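Local coordinates for protein exosome complex component Rrp41 (Archaeoglobus fulgidus, PDB 3M7N) that probably degrades RNA from the 3' end as the catalytic component of the archaeal exosome, and can also synthesise heteromeric RNA tails, at residues Tyr79-Phe84 and Val127-Ala132; Ile29-Ser34 and Cys43-Gly48. The protein carries 1 engineered substitution. All blocks are in the same frame, centred on the assembly; numbering follows the deposited sequence.

Interaction 1 and interaction 2 lie in the same mixed five-stranded sheet, about 14 Å apart between centres. Interaction 1 pairs strands 74-81 and 122-129 in parallel at one end of the sheet. Interaction 2 pairs strands 29-33 and 41-47 antiparallel at the other end. Strand 50-60 runs between the two pairs, and helix 136-150 touches side chains of both. Interaction 1 is wholly buried. It lies beside an RNA nucleotide and the exonuclease 2 subunit. Interaction 2 is only partly buried and meets no other protein chain. Its apolar face packs on helices, while its other face carries charged side chains in a more exposed setting.

Interaction 1 (Tyr79-Phe84 and Val127-Ala132). With nucleotides of chain L.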
loop_
_atom_site.group_PDB
_atom_site.type_symbol
_atom_site.label_atom_id
_atom_site.label_comp_id
_atom_site.label_asym_id
_atom_site.label_seq_id
_atom_site.Cartn_x
_atom_site.Cartn_y
_atom_site.Cartn_z
ATOM N N TYR E 79 -10.700 16.433 -2.731
ATOM C CA TYR E 79 -11.236 17.480 -1.903
ATOM C C TYR E 79 -10.625 17.313 -0.529
ATOM O O TYR E 79 -10.710 16.246 0.080
ATOM C CB TYR E 79 -12.760 17.342 -1.830
ATOM C CG TYR E 79 -13.431 18.155 -0.745
ATOM C CD1 TYR E 79 -14.018 19.395 -1.024
ATOM C CD2 TYR E 79 -13.512 17.671 0.554
ATOM C CE1 TYR E 79 -14.661 20.139 -0.011
ATOM C CE2 TYR E 79 -14.147 18.399 1.557
ATOM C CZ TYR E 79 -14.720 19.630 1.270
ATOM O OH TYR E 79 -15.336 20.329 2.284
ATOM N N ASN E 80 -10.017 18.374 -0.030
ATOM C CA ASN E 80 -9.294 18.276 1.217
ATOM C C ASN E 80 -9.431 19.542 2.038
ATOM O O ASN E 80 -9.251 20.652 1.533
ATOM C CB ASN E 80 -7.815 17.957 0.952
ATOM C CG ASN E 80 -7.028 17.746 2.233
ATOM O OD1 ASN E 80 -7.455 17.009 3.123
ATOM N ND2 ASN E 80 -5.886 18.404 2.343
ATOM N N MET E 81 -9.760 19.375 3.307
ATOM C CA MET E 81 -9.884 20.507 4.191
ATOM C C MET E 81 -8.608 20.620 5.024
ATOM O O MET E 81 -8.123 19.625 5.563
ATOM C CB MET E 81 -11.104 20.343 5.097
ATOM C CG MET E 81 -12.351 19.874 4.372
ATOM S SD MET E 81 -13.768 19.741 5.484
ATOM C CE MET E 81 -14.085 21.457 5.892
ATOM N N ALA E 82 -8.068 21.832 5.110
ATOM C CA ALA E 82 -6.901 22.111 5.933
ATOM C C ALA E 82 -7.295 22.055 7.397
ATOM O O ALA E 82 -8.418 22.395 7.748
ATOM C CB ALA E 82 -6.324 23.471 5.583
ATOM N N PRO E 83 -6.373 21.613 8.266
ATOM C CA PRO E 83 -6.711 21.429 9.681
ATOM C C PRO E 83 -7.331 22.668 10.324
ATOM O O PRO E 83 -8.121 22.535 11.253
ATOM C CB PRO E 83 -5.360 21.107 10.316
ATOM C CG PRO E 83 -4.602 20.453 9.229
ATOM C CD PRO E 83 -4.999 21.176 7.969
ATOM N N PHE E 84 -6.993 23.847 9.817
ATOM C CA PHE E 84 -7.414 25.110 10.422
ATOM C C PHE E 84 -8.624 25.741 9.710
ATOM O O PHE E 84 -8.986 26.877 9.988
ATOM C CB PHE E 84 -6.252 26.104 10.381
ATOM C CG PHE E 84 -5.684 26.297 9.009
ATOM C CD1 PHE E 84 -4.435 25.790 8.681
ATOM C CD2 PHE E 84 -6.413 26.967 8.032
ATOM C CE1 PHE E 84 -3.907 25.958 7.394
ATOM C CE2 PHE E 84 -5.894 27.146 6.739
ATOM C CZ PHE E 84 -4.645 26.643 6.418
ATOM N N VAL E 127 -8.406 20.369 -4.783
ATOM C CA VAL E 127 -9.016 21.552 -4.243
ATOM C C VAL E 127 -8.836 21.540 -2.745
ATOM O O VAL E 127 -9.055 20.515 -2.087
ATOM C CB VAL E 127 -10.527 21.689 -4.603
ATOM C CG1 VAL E 127 -10.962 23.101 -4.290
ATOM C CG2 VAL E 127 -10.781 21.423 -6.068
ATOM N N GLU E 128 -8.447 22.690 -2.208
ATOM C CA GLU E 128 -8.138 22.803 -0.798
ATOM C C GLU E 128 -9.029 23.820 -0.123
ATOM O O GLU E 128 -9.077 24.984 -0.524
ATOM C CB GLU E 128 -6.682 23.222 -0.632
ATOM C CG GLU E 128 -5.999 22.583 0.552
ATOM C CD GLU E 128 -5.725 21.103 0.334
ATOM O OE1 GLU E 128 -5.138 20.707 -0.700
ATOM O OE2 GLU E 128 -6.125 20.329 1.213
ATOM N N VAL E 129 -9.737 23.384 0.907
ATOM C CA VAL E 129 -10.520 24.304 1.702
ATOM C C VAL E 129 -9.629 24.942 2.765
ATOM O O VAL E 129 -9.282 24.309 3.753
ATOM C CB VAL E 129 -11.730 23.612 2.369
ATOM C CG1 VAL E 129 -12.562 24.626 3.112
ATOM C CG2 VAL E 129 -12.576 22.895 1.335
ATOM N N LEU E 130 -9.280 26.204 2.548
ATOM C CA LEU E 130 -8.462 26.969 3.476
ATOM C C LEU E 130 -9.324 27.517 4.593
ATOM O O LEU E 130 -8.871 27.693 5.721
ATOM C CB LEU E 130 -7.775 28.113 2.733
ATOM C CG LEU E 130 -6.783 27.618 1.673
ATOM C CD1 LEU E 130 -6.164 28.781 0.909
ATOM C CD2 LEU E 130 -5.693 26.734 2.327
ATOM N N GLN E 131 -10.578 27.811 4.268
ATOM C CA GLN E 131 -11.516 28.254 5.272
ATOM C C GLN E 131 -12.887 27.752 4.878
ATOM O O GLN E 131 -13.325 27.941 3.730
ATOM C CB GLN E 131 -11.512 29.779 5.438
ATOM C CG GLN E 131 -12.385 30.256 6.611
ATOM C CD GLN E 131 -12.364 31.767 6.804
ATOM O OE1 GLN E 131 -13.362 32.449 6.556
ATOM N NE2 GLN E 131 -11.227 32.297 7.242
ATOM N N ALA E 132 -13.554 27.114 5.838
ATOM C CA ALA E 132 -14.759 26.366 5.552
ATOM C C ALA E 132 -16.002 27.046 6.068
ATOM O O ALA E 132 -16.049 27.545 7.191
ATOM C CB ALA E 132 -14.661 24.972 6.131
ATOM P P C L 6 -21.839 19.464 4.788
ATOM O OP1 C L 6 -22.536 20.102 3.645
ATOM O OP2 C L 6 -21.432 18.042 4.679
ATOM O "O5'" C L 6 -20.568 20.362 5.196
ATOM C "C5'" C L 6 -20.766 21.769 5.354
ATOM C "C4'" C L 6 -19.859 22.389 6.401
ATOM O "O4'" C L 6 -19.849 21.619 7.631
ATOM C "C3'" C L 6 -18.378 22.452 6.067
ATOM O "O3'" C L 6 -18.137 23.398 5.027
ATOM C "C2'" C L 6 -17.862 22.905 7.427
ATOM O "O2'" C L 6 -18.128 24.273 7.708
ATOM C "C1'" C L 6 -18.685 22.000 8.349
ATOM N N1 C L 6 -17.906 20.802 8.764
ATOM C C2 C L 6 -17.003 20.938 9.820
ATOM O O2 C L 6 -16.894 22.038 10.377
ATOM N N3 C L 6 -16.277 19.861 10.206
ATOM C C4 C L 6 -16.431 18.691 9.578
ATOM N N4 C L 6 -15.688 17.656 10.001
ATOM C C5 C L 6 -17.353 18.539 8.494
ATOM C C6 C L 6 -18.061 19.610 8.121
#
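Asn80 sits between Val127 and Val129 of the parallel neighbouring strand and bonds to both. Its N donates to Val127 O (3.1 Å). Its O accepts from Val129 N at 2.8 Å, a fairly straight bond of 165°. Ala82 N then donates to Val129 O, 3.1 Å away, and carries the ladder just past the end of strand 79-81.

Tyr79, Met81 and Val129 share one face. Val129 CG2 touches Tyr79 CE1 at 3.7 Å, the two side chains crossing at a slant. Met81 bends at its last torsion (chi3 68°), which brings CE to 3.6 Å from Ala132 CB. Beyond the strands, the edge of the Phe84 ring meets the Leu130 carbonyl, with CE2 3.2 Å from Leu130 O. Ala82 CB lies over one face of that ring, toward its rim.

Asn80 and Glu128 point the same way from the other face. Their modelled approach is too close to be trusted. Asn80 ND2 is hydrogen-bonded to Glu84 of the exonuclease 2 subunit. Tyr79 OH is held by Ser136, and helix 136-150 packs on Tyr79 and Val129. Leu130 and Gln131 form a classic beta bulge opposite Lys51, where the chain turns out of the strand.

Ala132 follows this corner, its C 3.9 Å from O2' of nucleotide C6 of chain L. The chemistry differs by face: mostly apolar contacts on the side of the RNA and helix 136-150, with Tyr79 OH bonded to Ser136, and on the other side the Asn80 amide bonded to the partner subunit.

Interaction 2 (Ile29-Ser34 and Cys43-Gly48); sequences IKIEAS and CYLEMG
In the beta hairpin of strands 29-33 and 41-47, Ile31 and Leu45 form a non-hydrogen-bonded pair. Their side chains lie alongside each other and point the same way. Leu45 CD2 comes to 3.3 Å from Ile31 CG1, a tight contact. Ile31 CG1 is anti to the carbonyl carbon (chi1 -52°), and CG2 is left to meet Cys43 SG at 3.7 Å. Further along the same face, Ile29 CG1 rests on Met47 CG at 4.2 Å.

The hairpin closes one end of the mixed sheet in RNase PH domain 1. Helix 212-248 packs on Ile29 and Ile31. Helix 136-150 packs on Ile31, Cys43, Leu45 and Met47. An alanine in place of Ile31 would probably open a gap beside Leu45 CD2 and Cys43 SG and cost helices 212-248 and 136-150 part of their apolar contact with the hairpin.

The hydrogen-bonded pairs carry the opposite face. Glu46 N gives a short bond to Lys30 O (2.7 Å). The return bond from Lys30 N to Glu46 O is longer, at 3.2 Å. Glu32 and Tyr44 also exchange two backbone bonds.

Above them, Tyr44 OH donates to Glu46 OE1 at 2.7 Å. The oxygen lies in the plane of the ring and uses its anti lone pair. The extended Lys30 chain crosses Tyr44 at about a right angle. Its NZ forms a salt bridge with Glu32 OE1 at 3.5 Å, and the carboxylate of Glu46 would add to the negative field around this amine.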
loop_
_atom_site.group_PDB
_atom_site.type_symbol
_atom_site.label_atom_id
_atom_site.label_comp_id
_atom_site.label_asym_id
_atom_site.label_seq_id
_atom_site.Cartn_x
_atom_site.Cartn_y
_atom_site.Cartn_z
ATOM N N ILE E 29 -18.949 36.779 -3.427
ATOM C CA ILE E 29 -18.112 35.846 -4.141
ATOM C C ILE E 29 -16.953 36.592 -4.784
ATOM O O ILE E 29 -17.130 37.703 -5.281
ATOM C CB ILE E 29 -18.942 35.122 -5.210
ATOM C CG1 ILE E 29 -19.814 34.060 -4.548
ATOM C CG2 ILE E 29 -18.075 34.487 -6.268
ATOM C CD1 ILE E 29 -20.763 33.386 -5.503
ATOM N N LYS E 30 -15.765 35.987 -4.739
ATOM C CA LYS E 30 -14.588 36.487 -5.446
ATOM C C LYS E 30 -13.937 35.312 -6.172
ATOM O O LYS E 30 -13.782 34.228 -5.595
ATOM C CB LYS E 30 -13.593 37.108 -4.466
ATOM C CG LYS E 30 -12.411 37.789 -5.141
ATOM C CD LYS E 30 -11.141 37.801 -4.264
ATOM C CE LYS E 30 -9.868 38.001 -5.118
ATOM N NZ LYS E 30 -8.587 37.780 -4.376
ATOM N N ILE E 31 -13.569 35.511 -7.434
ATOM C CA ILE E 31 -12.953 34.461 -8.231
ATOM C C ILE E 31 -11.716 35.009 -8.928
ATOM O O ILE E 31 -11.793 36.000 -9.646
ATOM C CB ILE E 31 -13.893 33.945 -9.345
ATOM C CG1 ILE E 31 -15.252 33.544 -8.775
ATOM C CG2 ILE E 31 -13.246 32.778 -10.117
ATOM C CD1 ILE E 31 -16.156 32.879 -9.788
ATOM N N GLU E 32 -10.580 34.347 -8.739
ATOM C CA GLU E 32 -9.360 34.731 -9.437
ATOM C C GLU E 32 -8.628 33.536 -10.055
ATOM O O GLU E 32 -8.307 32.561 -9.376
ATOM C CB GLU E 32 -8.428 35.540 -8.517
ATOM C CG GLU E 32 -7.159 35.998 -9.231
ATOM C CD GLU E 32 -6.180 36.725 -8.322
ATOM O OE1 GLU E 32 -6.572 37.121 -7.196
ATOM O OE2 GLU E 32 -5.010 36.895 -8.744
ATOM N N ALA E 33 -8.358 33.631 -11.349
ATOM C CA ALA E 33 -7.650 32.596 -12.078
ATOM C C ALA E 33 -6.125 32.828 -12.090
ATOM O O ALA E 33 -5.672 33.951 -11.899
ATOM C CB ALA E 33 -8.196 32.512 -13.500
ATOM N N SER E 34 -5.352 31.756 -12.317
ATOM C CA SER E 34 -3.877 31.789 -12.334
ATOM C C SER E 34 -3.298 32.422 -11.095
ATOM O O SER E 34 -2.734 33.506 -11.170
ATOM C CB SER E 34 -3.333 32.555 -13.541
ATOM O OG SER E 34 -3.911 32.093 -14.746
ATOM N N CYS E 43 -7.207 28.443 -9.493
ATOM C CA CYS E 43 -8.221 29.419 -9.176
ATOM C C CYS E 43 -8.312 29.585 -7.680
ATOM O O CYS E 43 -8.402 28.595 -6.961
ATOM C CB CYS E 43 -9.575 28.979 -9.742
ATOM S SG CYS E 43 -11.009 29.970 -9.183
ATOM N N TYR E 44 -8.258 30.834 -7.217
ATOM C CA TYR E 44 -8.643 31.155 -5.844
ATOM C C TYR E 44 -10.082 31.712 -5.829
ATOM O O TYR E 44 -10.458 32.519 -6.673
ATOM C CB TYR E 44 -7.662 32.124 -5.173
ATOM C CG TYR E 44 -8.100 32.539 -3.780
ATOM C CD1 TYR E 44 -7.939 31.689 -2.692
ATOM C CD2 TYR E 44 -8.681 33.769 -3.556
ATOM C CE1 TYR E 44 -8.355 32.072 -1.405
ATOM C CE2 TYR E 44 -9.097 34.155 -2.284
ATOM C CZ TYR E 44 -8.938 33.302 -1.216
ATOM O OH TYR E 44 -9.342 33.687 0.042
ATOM N N LEU E 45 -10.887 31.261 -4.879
ATOM C CA LEU E 45 -12.316 31.494 -4.924
ATOM C C LEU E 45 -12.785 31.688 -3.513
ATOM O O LEU E 45 -12.414 30.931 -2.614
ATOM C CB LEU E 45 -13.010 30.288 -5.530
ATOM C CG LEU E 45 -14.498 30.063 -5.855
ATOM C CD1 LEU E 45 -15.455 30.387 -4.708
ATOM C CD2 LEU E 45 -14.923 30.667 -7.181
ATOM N N GLU E 46 -13.569 32.737 -3.320
ATOM C CA GLU E 46 -14.286 32.939 -2.081
ATOM C C GLU E 46 -15.786 32.837 -2.363
ATOM O O GLU E 46 -16.264 33.143 -3.465
ATOM C CB GLU E 46 -13.915 34.287 -1.463
ATOM C CG GLU E 46 -12.514 34.327 -0.863
ATOM C CD GLU E 46 -12.114 35.717 -0.367
ATOM O OE1 GLU E 46 -10.916 35.931 -0.073
ATOM O OE2 GLU E 46 -12.998 36.603 -0.281
ATOM N N MET E 47 -16.520 32.387 -1.365
ATOM C CA MET E 47 -17.947 32.203 -1.500
ATOM C C MET E 47 -18.476 32.253 -0.093
ATOM O O MET E 47 -18.426 31.256 0.633
ATOM C CB MET E 47 -18.224 30.850 -2.130
ATOM C CG MET E 47 -19.663 30.523 -2.364
ATOM S SD MET E 47 -19.803 29.096 -3.446
ATOM C CE MET E 47 -21.507 29.235 -4.011
ATOM N N GLY E 48 -18.958 33.423 0.307
ATOM C CA GLY E 48 -19.251 33.653 1.707
ATOM C C GLY E 48 -17.950 33.532 2.489
ATOM O O GLY E 48 -16.920 34.078 2.092
#